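Local coordinates for protein putative oxidoreductase (Salmonella enterica subsp. enterica serovar Typhimurium, PDB 3NX4) that binds NADP and probably reduces acryloyl-CoA with NADPH, as an oxidoreductase of the medium-chain dehydrogenase/reductase family, at residues A[66-71]-A[80-85]. Residues are numbered along the deposited sequence; the frame is centred on the assembly and turned at random.
Sequences AGTVHA and GQEVLL
Gly-67 and Val-83 face each other as a hydrogen-bonded pair in an antiparallel beta hairpin of the GroES-like domain, formed by strands 64-72 and 82-86. Val-83 N gives an almost straight bond to Gly-67 O (2.9 Å, 173° at the hydrogen), and Gly-67 N returns one to Val-83 O at 3.1 Å. Two further backbone bonds carry the pairing back into the turn ahead of strand 82-86: Val-69 N reaches Gln-81 O, and Gly-80 N reaches Val-69 O, each at 2.9 Å. Val-69 thus has both its backbone N-H and its carbonyl O bonded to segment 80-85, to two successive residues. The other edge of 66-71 is engaged as well, since Ala-66 and Thr-68 bond through their backbones to His-35 and Asp-33 of strand 30-39. Gln-81 turns its amide out of the pairing and accepts from His-78 N through OE1. On the face carrying Ala-66 and Leu-84, helix 118-140 packs against the hairpin; on the face of Val-83, its CG1 meets Val-69 CG2 at 3.8 Å, the two side chains crossing at about a right angle. Thr-68 and Glu-82 form a non-hydrogen-bonded pair that their side chains bridge. The Glu-82 chain bends at chi2 (-69°), which turns its carboxylate toward Thr-68, whose hydroxyl OG1 donates to Glu-82 OE2 at 2.7 Å from above the carboxylate plane, 39° out of it.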
ATOM      1  N   ALA A  66     -11.055   3.657  30.260  1.00 29.02           N
ATOM      2  CA  ALA A  66     -12.353   4.308  30.240  1.00 29.40           C
ATOM      3  C   ALA A  66     -12.742   4.635  31.677  1.00 32.44           C
ATOM      4  O   ALA A  66     -12.546   3.822  32.579  1.00 37.11           O
ATOM      5  CB  ALA A  66     -13.387   3.413  29.603  1.00 29.02           C
ATOM      6  N   GLY A  67     -13.295   5.820  31.894  1.00 34.27           N
ATOM      7  CA  GLY A  67     -13.686   6.201  33.236  1.00 36.00           C
ATOM      8  C   GLY A  67     -14.467   7.488  33.251  1.00 37.19           C
ATOM      9  O   GLY A  67     -14.975   7.935  32.220  1.00 35.18           O
ATOM     10  N   THR A  68     -14.549   8.087  34.435  1.00 36.83           N
ATOM     11  CA  THR A  68     -15.328   9.292  34.644  1.00 34.60           C
ATOM     12  C   THR A  68     -14.406  10.435  35.033  1.00 37.85           C
ATOM     13  O   THR A  68     -13.529  10.275  35.883  1.00 37.60           O
ATOM     14  CB  THR A  68     -16.349   9.077  35.791  1.00 44.07           C
ATOM     15  OG1 THR A  68     -17.144   7.921  35.506  1.00 51.41           O
ATOM     16  CG2 THR A  68     -17.259  10.280  35.943  1.00 42.61           C
ATOM     17  N   VAL A  69     -14.615  11.594  34.421  1.00 38.03           N
ATOM     18  CA  VAL A  69     -13.830  12.778  34.741  1.00 38.55           C
ATOM     19  C   VAL A  69     -14.069  13.193  36.191  1.00 43.83           C
ATOM     20  O   VAL A  69     -15.208  13.402  36.610  1.00 40.04           O
ATOM     21  CB  VAL A  69     -14.178  13.942  33.793  1.00 37.13           C
ATOM     22  CG1 VAL A  69     -13.471  15.235  34.226  1.00 35.59           C
ATOM     23  CG2 VAL A  69     -13.828  13.567  32.345  1.00 35.92           C
ATOM     24  N   HIS A  70     -12.995  13.287  36.967  1.00 43.25           N
ATOM     25  CA  HIS A  70     -13.101  13.816  38.328  1.00 42.98           C
ATOM     26  C   HIS A  70     -13.019  15.339  38.291  1.00 47.69           C
ATOM     27  O   HIS A  70     -13.812  16.034  38.927  1.00 47.54           O
ATOM     28  CB  HIS A  70     -11.985  13.285  39.218  1.00 42.61           C
ATOM     29  CG  HIS A  70     -11.948  13.924  40.575  1.00 44.59           C
ATOM     30  ND1 HIS A  70     -12.954  13.759  41.501  1.00 46.69           N
ATOM     31  CD2 HIS A  70     -11.034  14.738  41.154  1.00 47.07           C
ATOM     32  CE1 HIS A  70     -12.659  14.434  42.598  1.00 46.22           C
ATOM     33  NE2 HIS A  70     -11.500  15.043  42.411  1.00 49.40           N
ATOM     34  N   ALA A  71     -12.045  15.850  37.543  1.00 43.60           N
ATOM     35  CA  ALA A  71     -11.863  17.290  37.394  1.00 42.57           C
ATOM     36  C   ALA A  71     -11.260  17.606  36.035  1.00 44.57           C
ATOM     37  O   ALA A  71     -10.546  16.786  35.463  1.00 48.79           O
ATOM     38  CB  ALA A  71     -10.979  17.832  38.503  1.00 48.19           C
ATOM     39  N   GLY A  80     -17.828  14.442  36.098  1.00 42.07           N
ATOM     40  CA  GLY A  80     -18.945  13.527  35.939  1.00 47.19           C
ATOM     41  C   GLY A  80     -19.088  12.941  34.540  1.00 42.45           C
ATOM     42  O   GLY A  80     -19.855  12.004  34.324  1.00 44.91           O
ATOM     43  N   GLN A  81     -18.342  13.485  33.585  1.00 42.10           N
ATOM     44  CA  GLN A  81     -18.447  13.052  32.194  1.00 39.24           C
ATOM     45  C   GLN A  81     -17.789  11.686  31.971  1.00 40.72           C
ATOM     46  O   GLN A  81     -16.695  11.442  32.474  1.00 39.72           O
ATOM     47  CB  GLN A  81     -17.801  14.100  31.279  1.00 42.00           C
ATOM     48  CG  GLN A  81     -18.058  13.872  29.813  1.00 45.22           C
ATOM     49  CD  GLN A  81     -17.503  14.978  28.930  1.00 44.51           C
ATOM     50  OE1 GLN A  81     -17.167  16.061  29.404  1.00 46.70           O
ATOM     51  NE2 GLN A  81     -17.412  14.706  27.634  1.00 41.04           N
ATOM     52  N   GLU A  82     -18.459  10.805  31.223  1.00 39.32           N
ATOM     53  CA  GLU A  82     -17.874   9.527  30.810  1.00 37.27           C
ATOM     54  C   GLU A  82     -16.962   9.700  29.592  1.00 35.56           C
ATOM     55  O   GLU A  82     -17.369  10.287  28.584  1.00 37.07           O
ATOM     56  CB  GLU A  82     -18.972   8.503  30.481  1.00 41.76           C
ATOM     57  CG  GLU A  82     -19.885   8.133  31.657  1.00 46.43           C
ATOM     58  CD  GLU A  82     -19.176   7.321  32.729  1.00 63.28           C
ATOM     59  OE1 GLU A  82     -18.520   6.308  32.391  1.00 58.03           O
ATOM     60  OE2 GLU A  82     -19.276   7.697  33.917  1.00 78.19           O
ATOM     61  N   VAL A  83     -15.737   9.179  29.680  1.00 33.01           N
ATOM     62  CA  VAL A  83     -14.760   9.311  28.594  1.00 32.01           C
ATOM     63  C   VAL A  83     -13.965   8.030  28.361  1.00 39.47           C
ATOM     64  O   VAL A  83     -13.940   7.129  29.202  1.00 35.46           O
ATOM     65  CB  VAL A  83     -13.737  10.431  28.886  1.00 33.62           C
ATOM     66  CG1 VAL A  83     -14.436  11.785  28.989  1.00 33.08           C
ATOM     67  CG2 VAL A  83     -12.964  10.111  30.168  1.00 34.78           C
ATOM     68  N   LEU A  84     -13.311   7.949  27.206  1.00 37.45           N
ATOM     69  CA  LEU A  84     -12.404   6.842  26.946  1.00 33.28           C
ATOM     70  C   LEU A  84     -11.123   7.386  26.341  1.00 31.42           C
ATOM     71  O   LEU A  84     -11.085   8.512  25.863  1.00 33.00           O
ATOM     72  CB  LEU A  84     -13.053   5.797  26.024  1.00 34.11           C
ATOM     73  CG  LEU A  84     -13.368   6.170  24.570  1.00 29.61           C
ATOM     74  CD1 LEU A  84     -12.100   6.195  23.714  1.00 32.93           C
ATOM     75  CD2 LEU A  84     -14.357   5.152  23.993  1.00 27.62           C
ATOM     76  N   LEU A  85     -10.068   6.589  26.376  1.00 32.12           N
ATOM     77  CA  LEU A  85      -8.828   6.973  25.725  1.00 34.57           C
ATOM     78  C   LEU A  85      -8.134   5.735  25.181  1.00 33.41           C
ATOM     79  O   LEU A  85      -8.057   4.708  25.854  1.00 27.78           O
ATOM     80  CB  LEU A  85      -7.902   7.719  26.694  1.00 30.69           C
ATOM     81  CG  LEU A  85      -6.504   8.127  26.205  1.00 32.85           C
ATOM     82  CD1 LEU A  85      -6.002   9.388  26.948  1.00 31.75           C
ATOM     83  CD2 LEU A  85      -5.506   6.985  26.347  1.00 29.79           C
TER